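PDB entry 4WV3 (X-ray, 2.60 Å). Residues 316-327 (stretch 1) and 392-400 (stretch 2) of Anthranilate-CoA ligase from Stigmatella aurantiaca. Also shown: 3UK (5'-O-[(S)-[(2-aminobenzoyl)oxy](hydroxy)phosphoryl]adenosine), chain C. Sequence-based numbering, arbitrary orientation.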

ATOM      1  N   GLY A 316       8.279   4.122  -6.339  1.00 15.24           N
ATOM      2  CA  GLY A 316       8.995   2.935  -5.914  1.00 12.29           C
ATOM      3  C   GLY A 316       8.059   1.759  -5.714  1.00 16.44           C
ATOM      4  O   GLY A 316       6.944   1.923  -5.216  1.00 15.12           O
ATOM      5  N   ILE A 317       8.504   0.571  -6.109  1.00 13.52           N
ATOM      6  CA  ILE A 317       7.680  -0.624  -5.961  1.00 14.35           C
ATOM      7  C   ILE A 317       7.952  -1.354  -4.648  1.00 14.66           C
ATOM      8  O   ILE A 317       9.101  -1.627  -4.293  1.00 13.19           O
ATOM      9  N   GLY A 318       6.880  -1.649  -3.925  1.00 15.31           N
ATOM     10  CA  GLY A 318       6.965  -2.443  -2.717  1.00 14.27           C
ATOM     11  C   GLY A 318       5.859  -3.475  -2.703  1.00 15.05           C
ATOM     12  O   GLY A 318       4.954  -3.439  -3.536  1.00 13.18           O
ATOM     13  N   CYS A 319       5.935  -4.408  -1.763  1.00 15.12           N
ATOM     14  CA  CYS A 319       4.884  -5.399  -1.595  1.00 17.08           C
ATOM     15  C   CYS A 319       4.729  -5.718  -0.118  1.00 19.09           C
ATOM     16  O   CYS A 319       5.633  -5.458   0.678  1.00 18.95           O
ATOM     17  N   THR A 320       3.580  -6.272   0.248  1.00 16.34           N
ATOM     18  CA  THR A 320       3.292  -6.567   1.645  1.00 15.81           C
ATOM     19  C   THR A 320       4.199  -7.683   2.164  1.00 15.72           C
ATOM     20  O   THR A 320       4.531  -7.725   3.349  1.00 16.51           O
ATOM     21  N   GLU A 321       4.613  -8.572   1.266  1.00 14.52           N
ATOM     22  CA  GLU A 321       5.528  -9.654   1.624  1.00 13.18           C
ATOM     23  C   GLU A 321       6.888  -9.115   2.065  1.00 13.43           C
ATOM     24  O   GLU A 321       7.575  -9.734   2.877  1.00 12.36           O
ATOM     25  N   ASN A 322       7.270  -7.964   1.521  1.00 14.36           N
ATOM     26  CA  ASN A 322       8.531  -7.320   1.876  1.00 15.71           C
ATOM     27  C   ASN A 322       8.293  -6.146   2.819  1.00 11.98           C
ATOM     28  O   ASN A 322       9.231  -5.464   3.234  1.00 15.76           O
ATOM     29  N   PHE A 323       7.029  -5.902   3.145  1.00 14.18           N
ATOM     30  CA  PHE A 323       6.669  -4.790   4.018  1.00 13.38           C
ATOM     31  C   PHE A 323       6.621  -3.476   3.245  1.00 11.82           C
ATOM     32  O   PHE A 323       5.593  -2.799   3.219  1.00 15.51           O
ATOM     33  N   HIS A 324       7.738  -3.117   2.618  1.00 12.29           N
ATOM     34  CA  HIS A 324       7.817  -1.879   1.844  1.00 11.52           C
ATOM     35  C   HIS A 324       8.703  -1.928   0.599  1.00 11.10           C
ATOM     36  O   HIS A 324       9.070  -3.002   0.121  1.00 16.00           O
ATOM     37  N   ILE A 325       9.041  -0.747   0.090  1.00 10.54           N
ATOM     38  CA  ILE A 325       9.696  -0.587  -1.207  1.00 14.35           C
ATOM     39  C   ILE A 325      11.084  -1.225  -1.300  1.00 12.64           C
ATOM     40  O   ILE A 325      11.911  -1.072  -0.402  1.00  9.65           O
ATOM     41  N   PHE A 326      11.327  -1.943  -2.397  1.00 13.89           N
ATOM     42  CA  PHE A 326      12.618  -2.587  -2.635  1.00 15.84           C
ATOM     43  C   PHE A 326      13.317  -2.074  -3.899  1.00 15.48           C
ATOM     44  O   PHE A 326      14.514  -2.291  -4.085  1.00 14.85           O
ATOM     45  N   ILE A 327      12.559  -1.408  -4.768  1.00 11.96           N
ATOM     46  CA  ILE A 327      13.128  -0.697  -5.911  1.00 12.19           C
ATOM     47  C   ILE A 327      12.506   0.689  -5.968  1.00 15.60           C
ATOM     48  O   ILE A 327      11.289   0.817  -6.087  1.00 11.62           O
ATOM     49  N   TRP A 392      15.256 -15.889  -2.076  1.00 16.35           N
ATOM     50  CA  TRP A 392      14.634 -15.084  -3.120  1.00 15.19           C
ATOM     51  C   TRP A 392      13.114 -15.034  -2.998  1.00 15.51           C
ATOM     52  O   TRP A 392      12.461 -16.052  -2.770  1.00 16.49           O
ATOM     53  N   LEU A 393      12.565 -13.834  -3.153  1.00 15.77           N
ATOM     54  CA  LEU A 393      11.128 -13.619  -3.047  1.00 14.73           C
ATOM     55  C   LEU A 393      10.514 -13.328  -4.412  1.00 19.78           C
ATOM     56  O   LEU A 393      10.903 -12.373  -5.085  1.00 19.73           O
ATOM     57  N   ALA A 394       9.554 -14.154  -4.817  1.00 14.97           N
ATOM     58  CA  ALA A 394       8.838 -13.936  -6.067  1.00 13.94           C
ATOM     59  C   ALA A 394       7.657 -13.000  -5.838  1.00 15.27           C
ATOM     60  O   ALA A 394       6.757 -13.306  -5.057  1.00 21.09           O
ATOM     61  N   THR A 395       7.665 -11.857  -6.518  1.00 15.62           N
ATOM     62  CA  THR A 395       6.619 -10.855  -6.337  1.00 19.11           C
ATOM     63  C   THR A 395       5.480 -11.030  -7.335  1.00 19.33           C
ATOM     64  O   THR A 395       4.401 -10.461  -7.161  1.00 18.13           O
ATOM     65  N   GLY A 396       5.725 -11.817  -8.378  1.00 19.60           N
ATOM     66  CA  GLY A 396       4.737 -12.039  -9.418  1.00 15.08           C
ATOM     67  C   GLY A 396       4.705 -10.903 -10.423  1.00 21.76           C
ATOM     68  O   GLY A 396       3.698 -10.680 -11.094  1.00 22.34           O
ATOM     69  N   ASP A 397       5.819 -10.183 -10.526  1.00 21.04           N
ATOM     70  CA  ASP A 397       5.915  -9.039 -11.425  1.00 19.73           C
ATOM     71  C   ASP A 397       6.856  -9.301 -12.594  1.00 17.66           C
ATOM     72  O   ASP A 397       7.835 -10.036 -12.468  1.00 19.33           O
ATOM     73  N   LYS A 398       6.547  -8.689 -13.732  1.00 19.56           N
ATOM     74  CA  LYS A 398       7.433  -8.716 -14.888  1.00 17.69           C
ATOM     75  C   LYS A 398       8.138  -7.370 -15.018  1.00 16.79           C
ATOM     76  O   LYS A 398       7.496  -6.320 -15.020  1.00 19.62           O
ATOM     77  N   TYR A 399       9.462  -7.409 -15.117  1.00 20.05           N
ATOM     78  CA  TYR A 399      10.263  -6.194 -15.215  1.00 16.67           C
ATOM     79  C   TYR A 399      11.322  -6.323 -16.302  1.00 18.02           C
ATOM     80  O   TYR A 399      11.690  -7.428 -16.699  1.00 18.06           O
ATOM     81  N   PHE A 400      11.805  -5.183 -16.782  1.00 18.59           N
ATOM     82  CA  PHE A 400      12.983  -5.154 -17.639  1.00 20.22           C
ATOM     83  C   PHE A 400      13.848  -3.953 -17.279  1.00 19.14           C
ATOM     84  O   PHE A 400      13.360  -2.976 -16.710  1.00 15.46           O
TER

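No hydrogen bond links the two stretches directly; side-chain packing, one water and the bound acyl-adenylate 3UK join them. Ile317 sets the first rule. Its CB points toward the other strand, and the extended t,t rotamer carries CD1 out to 3.5 Å from Asp397 OD2 and 3.7 Å from Tyr399 CE1, while CG2 lies 3.3 Å from Tyr399 OH. One branched side chain thus touches both an acid and a phenol of stretch 2. Tyr399, with chi1 at -98°, between wells, points toward stretch 1 and meets Ile317 CD1 obliquely.

Further along, Leu393 (t, p) brings CD2 against three residues of stretch 1, 3.9 Å from Glu321 CB, 4.2 Å from Cys319 SG and 4.3 Å from Asn322 CB. Cys319 adopts p, which also leaves SG 4.2 Å from Thr395 CG2. The CA-to-CB bond of Thr395 points sideways to stretch 1. In its p rotamer the methyl CG2 approaches Phe326 CZ at 3.8 Å, obliquely to the ring, while OG1 donates to Asp397 OD2 at 3.1 Å: methyl to the apolar neighbour, hydroxyl to the acid.

Asp397, m, ties the ligand to stretch 2. OD1 accepts from the ribose hydroxyl 3UK O22 at a very short 2.3 Å, and OD2 from 3UK O24 at 2.6 Å, so the carboxylate grips both hydroxyls. From stretch 1, Thr320 (m) holds the phosphate, OG1 donating to 3UK O05 at 2.6 Å and its backbone N to the same oxygen at 3.2 Å. Gly318 keeps the aminobenzoyl end clear, since a CB there would fall 2.6 Å from 3UK C29; one face of the His324 ring covers that same carbon. A water bridges the stretches weakly, donating to Glu321 OE1 at 3.3 Å and Thr395 O at 3.4 Å, and lies 3.2 Å from 3UK O24.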

ATOM      1  CB  ILE A 317       7.835  -1.600  -7.154  1.00 16.47           C
ATOM      2  CG1 ILE A 317       7.054  -2.891  -6.892  1.00 13.12           C
ATOM      3  CG2 ILE A 317       9.296  -1.911  -7.419  1.00 13.17           C
ATOM      4  CD1 ILE A 317       7.216  -3.938  -7.972  1.00 17.53           C
ATOM      5  CB  CYS A 319       5.184  -6.666  -2.399  1.00 14.61           C
ATOM      6  SG  CYS A 319       6.664  -7.564  -1.886  1.00 13.63           S
ATOM      7  CB  THR A 320       1.809  -6.930   1.844  1.00 16.47           C
ATOM      8  OG1 THR A 320       0.988  -5.931   1.226  1.00 16.81           O
ATOM      9  CG2 THR A 320       1.464  -7.015   3.324  1.00 12.54           C
ATOM     10  CB  GLU A 321       5.704 -10.630   0.457  1.00 13.98           C
ATOM     11  CG  GLU A 321       4.475 -11.475   0.140  1.00 12.43           C
ATOM     12  CD  GLU A 321       3.468 -10.757  -0.740  1.00 17.36           C
ATOM     13  OE1 GLU A 321       3.660  -9.553  -1.018  1.00 16.31           O
ATOM     14  OE2 GLU A 321       2.482 -11.400  -1.157  1.00 16.73           O
ATOM     15  CB  ASN A 322       9.252  -6.836   0.616  1.00 13.80           C
ATOM     16  CG  ASN A 322      10.675  -6.390   0.893  1.00 18.38           C
ATOM     17  OD1 ASN A 322      11.439  -7.095   1.550  1.00 14.15           O
ATOM     18  ND2 ASN A 322      11.031  -5.205   0.408  1.00 15.02           N
ATOM     19  CB  PHE A 323       7.656  -4.682   5.181  1.00  9.41           C
ATOM     20  CG  PHE A 323       7.153  -3.853   6.329  1.00  9.85           C
ATOM     21  CD1 PHE A 323       6.239  -4.376   7.228  1.00 11.01           C
ATOM     22  CD2 PHE A 323       7.593  -2.552   6.507  1.00 11.99           C
ATOM     23  CE1 PHE A 323       5.773  -3.616   8.284  1.00 11.21           C
ATOM     24  CE2 PHE A 323       7.132  -1.787   7.562  1.00 14.17           C
ATOM     25  CZ  PHE A 323       6.220  -2.320   8.452  1.00 10.99           C
ATOM     26  CB  HIS A 324       8.247  -0.738   2.769  1.00 12.55           C
ATOM     27  CG  HIS A 324       7.536   0.553   2.498  1.00 15.67           C
ATOM     28  ND1 HIS A 324       8.069   1.547   1.706  1.00 13.54           N
ATOM     29  CD2 HIS A 324       6.327   1.006   2.906  1.00 12.31           C
ATOM     30  CE1 HIS A 324       7.223   2.558   1.643  1.00 13.22           C
ATOM     31  NE2 HIS A 324       6.158   2.256   2.363  1.00 12.39           N
ATOM     32  CB  ILE A 325       9.778   0.908  -1.594  1.00 12.43           C
ATOM     33  CG1 ILE A 325       8.372   1.506  -1.686  1.00 14.70           C
ATOM     34  CG2 ILE A 325      10.520   1.091  -2.905  1.00 11.14           C
ATOM     35  CD1 ILE A 325       8.341   2.941  -2.159  1.00 10.01           C
ATOM     36  CB  PHE A 326      12.476  -4.114  -2.662  1.00 14.62           C
ATOM     37  CG  PHE A 326      11.383  -4.613  -3.567  1.00 14.05           C
ATOM     38  CD1 PHE A 326      11.666  -5.017  -4.861  1.00  9.46           C
ATOM     39  CD2 PHE A 326      10.074  -4.692  -3.118  1.00 14.80           C
ATOM     40  CE1 PHE A 326      10.664  -5.478  -5.693  1.00 11.03           C
ATOM     41  CE2 PHE A 326       9.066  -5.152  -3.945  1.00 11.36           C
ATOM     42  CZ  PHE A 326       9.363  -5.546  -5.235  1.00 11.88           C
ATOM     43  CB  ILE A 327      12.821  -1.393  -7.251  1.00 15.31           C
ATOM     44  CG1 ILE A 327      13.068  -2.898  -7.165  1.00 10.38           C
ATOM     45  CG2 ILE A 327      13.641  -0.771  -8.374  1.00 13.31           C
ATOM     46  CD1 ILE A 327      12.615  -3.653  -8.397  1.00 11.42           C
ATOM     47  CB  TRP A 392      15.044 -15.593  -4.504  1.00 15.39           C
ATOM     48  CG  TRP A 392      16.507 -15.452  -4.762  1.00 13.87           C
ATOM     49  CD1 TRP A 392      17.455 -16.428  -4.663  1.00 22.84           C
ATOM     50  CD2 TRP A 392      17.198 -14.259  -5.150  1.00 16.96           C
ATOM     51  NE1 TRP A 392      18.693 -15.918  -4.972  1.00 24.57           N
ATOM     52  CE2 TRP A 392      18.562 -14.588  -5.275  1.00 22.26           C
ATOM     53  CE3 TRP A 392      16.795 -12.946  -5.408  1.00 18.57           C
ATOM     54  CZ2 TRP A 392      19.526 -13.652  -5.646  1.00 16.94           C
ATOM     55  CZ3 TRP A 392      17.752 -12.018  -5.776  1.00 17.42           C
ATOM     56  CH2 TRP A 392      19.101 -12.375  -5.892  1.00 18.53           C
ATOM     57  CB  LEU A 393      10.839 -12.460  -2.093  1.00 14.08           C
ATOM     58  CG  LEU A 393       9.376 -12.034  -1.957  1.00 17.23           C
ATOM     59  CD1 LEU A 393       8.557 -13.147  -1.332  1.00 15.17           C
ATOM     60  CD2 LEU A 393       9.259 -10.755  -1.142  1.00 13.39           C
ATOM     61  CB  ALA A 394       8.364 -15.258  -6.643  1.00 15.26           C
ATOM     62  CB  THR A 395       7.176  -9.424  -6.461  1.00 16.33           C
ATOM     63  OG1 THR A 395       7.743  -9.238  -7.764  1.00 15.75           O
ATOM     64  CG2 THR A 395       8.243  -9.174  -5.405  1.00 16.12           C
ATOM     65  CB  ASP A 397       6.389  -7.800 -10.663  1.00 15.00           C
ATOM     66  CG  ASP A 397       5.348  -7.277  -9.699  1.00 17.37           C
ATOM     67  OD1 ASP A 397       4.193  -7.066 -10.127  1.00 16.77           O
ATOM     68  OD2 ASP A 397       5.681  -7.085  -8.512  1.00 17.59           O
ATOM     69  CB  LYS A 398       6.651  -9.035 -16.163  1.00 19.54           C
ATOM     70  CG  LYS A 398       6.344 -10.513 -16.363  1.00 22.90           C
ATOM     71  CD  LYS A 398       7.618 -11.314 -16.596  1.00 24.17           C
ATOM     72  CE  LYS A 398       7.320 -12.692 -17.174  1.00 19.65           C
ATOM     73  NZ  LYS A 398       6.486 -13.519 -16.261  1.00 21.75           N
ATOM     74  CB  TYR A 399      10.955  -5.904 -13.881  1.00 13.62           C
ATOM     75  CG  TYR A 399      10.259  -4.883 -13.008  1.00 16.83           C
ATOM     76  CD1 TYR A 399       9.192  -5.243 -12.197  1.00 19.16           C
ATOM     77  CD2 TYR A 399      10.683  -3.560 -12.981  1.00 20.34           C
ATOM     78  CE1 TYR A 399       8.561  -4.318 -11.390  1.00 14.93           C
ATOM     79  CE2 TYR A 399      10.056  -2.624 -12.178  1.00 17.72           C
ATOM     80  CZ  TYR A 399       8.994  -3.011 -11.386  1.00 16.14           C
ATOM     81  OH  TYR A 399       8.362  -2.091 -10.583  1.00 20.49           O
ATOM     82  CB  PHE A 400      12.608  -5.155 -19.128  1.00 20.01           C
ATOM     83  CG  PHE A 400      11.938  -3.893 -19.596  1.00 22.92           C
ATOM     84  CD1 PHE A 400      12.684  -2.850 -20.125  1.00 30.78           C
ATOM     85  CD2 PHE A 400      10.561  -3.758 -19.528  1.00 20.91           C
ATOM     86  CE1 PHE A 400      12.071  -1.692 -20.563  1.00 22.08           C
ATOM     87  CE2 PHE A 400       9.942  -2.601 -19.967  1.00 20.14           C
ATOM     88  CZ  PHE A 400      10.699  -1.567 -20.487  1.00 26.70           C
TER
HETATM   89  C10 3UK C 601       2.502  -3.709  -7.427  1.00 15.41           C
HETATM   90  C15 3UK C 601       3.825  -1.715  -8.125  1.00 14.30           C
HETATM   91  C17 3UK C 601       4.678  -0.892 -10.165  1.00 16.80           C
HETATM   92  C21 3UK C 601       3.473  -4.820  -7.716  1.00 16.10           C
HETATM   93  C26 3UK C 601       3.182  -1.768  -1.649  1.00 15.05           C
HETATM   94  C28 3UK C 601       4.694   0.111  -1.753  1.00 16.55           C
HETATM   95  O01 3UK C 601       1.316  -2.290  -3.090  1.00 18.22           O
HETATM   96  C02 3UK C 601       2.137  -2.734  -2.319  1.00 17.11           C
HETATM   97  O03 3UK C 601       1.938  -4.015  -1.732  1.00 21.84           O
HETATM   98  P04 3UK C 601       0.802  -4.995  -2.262  1.00 17.89           P
HETATM   99  O05 3UK C 601       0.815  -6.291  -1.391  1.00 26.99           O
HETATM  100  O06 3UK C 601       1.036  -5.421  -3.791  1.00 11.48           O
HETATM  101  C07 3UK C 601       2.361  -5.387  -4.344  1.00 10.92           C
HETATM  102  C08 3UK C 601       2.244  -5.375  -5.841  1.00  9.51           C
HETATM  103  O09 3UK C 601       1.750  -4.091  -6.283  1.00 16.06           O
HETATM  104  N11 3UK C 601       3.196  -2.489  -7.166  1.00 15.39           N
HETATM  105  C12 3UK C 601       3.337  -1.894  -5.944  1.00 14.80           C
HETATM  106  N13 3UK C 601       4.053  -0.747  -6.109  1.00 14.71           N
HETATM  107  C14 3UK C 601       4.368  -0.613  -7.451  1.00 14.12           C
HETATM  108  N16 3UK C 601       3.990  -1.833  -9.468  1.00 13.53           N
HETATM  109  N18 3UK C 601       5.215   0.174  -9.587  1.00 19.80           N
HETATM  110  C19 3UK C 601       5.095   0.364  -8.264  1.00 16.53           C
HETATM  111  N20 3UK C 601       5.674   1.508  -7.653  1.00 15.28           N
HETATM  112  O22 3UK C 601       2.946  -5.662  -8.725  1.00 13.20           O
HETATM  113  C23 3UK C 601       3.571  -5.547  -6.461  1.00 11.91           C
HETATM  114  O24 3UK C 601       3.826  -6.942  -6.718  1.00 18.26           O
HETATM  115  O25 3UK C 601      -0.555  -4.328  -2.111  1.00 14.46           O
HETATM  116  C27 3UK C 601       3.752  -0.748  -2.370  1.00 15.38           C
HETATM  117  C29 3UK C 601       5.057  -0.083  -0.377  1.00 15.17           C
HETATM  118  C30 3UK C 601       4.490  -1.105   0.344  1.00 15.68           C
HETATM  119  C31 3UK C 601       3.545  -1.963  -0.271  1.00 16.48           C
HETATM  120  N32 3UK C 601       2.940  -3.052   0.497  1.00 18.68           N
HETATM  121  O   HOH W   1       3.426  -8.962  -4.307  1.00 19.69           O